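Long-range contact in xyloglucanase (Paenibacillus pabuli, PDB 2JEP), which hydrolyses xyloglucan of the plant cell wall, as a bacterial glycoside hydrolase of family 5: residues 86-91 against 126-131. Residues are numbered along the deposited sequence; the frame is centred on the assembly and turned at random.
Sequences IRIPVS and VIINIH
N129 reaches across to the backbone of V90: its OD1 takes the V90 N-H at 3.0 Å along a nearly straight bond (161° at the hydrogen), while its ND2 donates an N-H hydrogen bond to H131 ND1, in the plane of that ring. CG lies between the backbone N and the carbonyl carbon (chi1 73°), which swings the amide toward P89 and V90. The two bonds fix which end is O, since a flip would set NH2 against the V90 N-H; an alanine here would probably leave that N-H without its acceptor and H131 ND1 without its donor, the ring less firmly fixed in its rotation. Packing is closest where P89 CB covers one face of that ring, 3.4 Å from ND1, a CH-pi contact, and H131 N to V90 O closes the far end. The R87 chain, extended as far as NE, brings NH2 to 3.3 Å from N129 ND2. These two donors do not bond, and their planes stand 86° apart; the guanidinium is instead gripped by E178, E323, N47 and N181. This is the C-terminal end of the barrel strands, where family 5 enzymes have their active site, and H131 lies about 6 Å from a bound calcium ion.

The strands are joined in parallel register by I127 N to I86 O and I88 N to I127 O (2.8 Å). On the face of I86, V126 and I128, I88 CD1 meets V126 CG1 at 3.6 Å, whereas I88 CB and I128 CG2 touch more loosely at 4.2 Å. All twelve residues are buried, and N129 N has no partner. Strands 85-88 and 125-128 are successive staves of the TIM barrel, linked by the beta-alpha-beta crossover through helix 106-120. A119 of that helix meets I86 and V126, V116 meets I128, and I112 packs on V90; helix 150-167 packs on I128 and I130, and strand 175-178 continues the sheet beyond V126.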
# COMPACT_ATOMS: atom_id res chain seq x y z
N ILE A 86 -6.54 5.03 6.01
CA ILE A 86 -6.33 5.59 4.69
C ILE A 86 -4.85 5.42 4.33
O ILE A 86 -3.99 5.88 5.08
CB ILE A 86 -6.65 7.11 4.65
CG1 ILE A 86 -8.03 7.39 5.25
CG2 ILE A 86 -6.48 7.63 3.22
CD1 ILE A 86 -9.16 6.87 4.40
N ARG A 87 -4.58 4.77 3.19
CA ARG A 87 -3.23 4.71 2.65
C ARG A 87 -3.09 5.79 1.61
O ARG A 87 -3.94 5.91 0.72
CB ARG A 87 -2.91 3.34 2.07
CG ARG A 87 -1.51 3.23 1.43
CD ARG A 87 -1.12 1.79 1.26
NE ARG A 87 0.18 1.59 0.64
CZ ARG A 87 0.41 1.35 -0.66
NH1 ARG A 87 -0.57 1.43 -1.56
NH2 ARG A 87 1.65 1.02 -1.05
N ILE A 88 -2.02 6.58 1.71
CA ILE A 88 -1.77 7.73 0.86
C ILE A 88 -0.47 7.48 0.09
O ILE A 88 0.63 7.75 0.58
CB ILE A 88 -1.68 9.05 1.65
CG1 ILE A 88 -2.94 9.27 2.51
CG2 ILE A 88 -1.41 10.23 0.71
CD1 ILE A 88 -2.87 10.51 3.39
N PRO A 89 -0.60 6.98 -1.15
CA PRO A 89 0.57 6.93 -2.03
C PRO A 89 1.15 8.34 -2.23
O PRO A 89 0.39 9.26 -2.48
CB PRO A 89 -0.03 6.39 -3.33
CG PRO A 89 -1.21 5.58 -2.90
CD PRO A 89 -1.79 6.39 -1.79
N VAL A 90 2.48 8.48 -2.13
CA VAL A 90 3.14 9.76 -2.34
C VAL A 90 4.39 9.54 -3.19
O VAL A 90 5.22 8.69 -2.86
CB VAL A 90 3.56 10.43 -1.02
CG1 VAL A 90 4.16 11.82 -1.30
CG2 VAL A 90 2.39 10.55 -0.05
N SER A 91 4.50 10.30 -4.28
CA SER A 91 5.74 10.32 -5.06
C SER A 91 6.51 11.60 -4.79
O SER A 91 5.93 12.61 -4.41
CB SER A 91 5.42 10.24 -6.56
OG SER A 91 4.92 8.96 -6.88
N VAL A 126 -3.38 6.37 9.16
CA VAL A 126 -2.88 6.92 7.92
C VAL A 126 -1.54 6.30 7.62
O VAL A 126 -0.69 6.20 8.52
CB VAL A 126 -2.70 8.45 8.02
CG1 VAL A 126 -2.27 9.03 6.66
CG2 VAL A 126 -3.98 9.12 8.52
N ILE A 127 -1.35 5.87 6.36
CA ILE A 127 -0.06 5.35 5.91
C ILE A 127 0.44 6.28 4.80
O ILE A 127 -0.31 6.56 3.87
CB ILE A 127 -0.21 3.93 5.33
CG1 ILE A 127 -0.79 2.95 6.36
CG2 ILE A 127 1.14 3.43 4.75
CD1 ILE A 127 -1.28 1.63 5.77
N ILE A 128 1.69 6.74 4.90
CA ILE A 128 2.34 7.48 3.81
C ILE A 128 3.59 6.72 3.38
O ILE A 128 4.27 6.10 4.20
CB ILE A 128 2.71 8.93 4.17
CG1 ILE A 128 3.64 9.02 5.38
CG2 ILE A 128 1.44 9.72 4.36
CD1 ILE A 128 4.07 10.45 5.71
N ASN A 129 3.88 6.74 2.08
CA ASN A 129 4.99 5.95 1.54
C ASN A 129 5.87 6.76 0.59
O ASN A 129 5.74 7.99 0.50
CB ASN A 129 4.44 4.68 0.87
CG ASN A 129 3.74 4.94 -0.45
OD1 ASN A 129 3.73 6.07 -0.93
ND2 ASN A 129 3.20 3.89 -1.06
N ILE A 130 6.81 6.08 -0.08
CA ILE A 130 7.50 6.61 -1.26
C ILE A 130 7.09 5.68 -2.39
O ILE A 130 7.35 4.48 -2.33
CB ILE A 130 9.01 6.67 -1.08
CG1 ILE A 130 9.38 7.66 0.03
CG2 ILE A 130 9.70 6.98 -2.42
CD1 ILE A 130 10.89 7.80 0.28
N HIS A 131 6.39 6.21 -3.40
CA HIS A 131 5.61 5.36 -4.30
C HIS A 131 6.19 5.23 -5.70
O HIS A 131 6.85 4.22 -6.04
CB HIS A 131 4.15 5.86 -4.29
CG HIS A 131 3.16 4.88 -4.82
ND1 HIS A 131 2.40 4.07 -3.99
CD2 HIS A 131 2.77 4.60 -6.08
CE1 HIS A 131 1.59 3.34 -4.73
NE2 HIS A 131 1.80 3.63 -6.00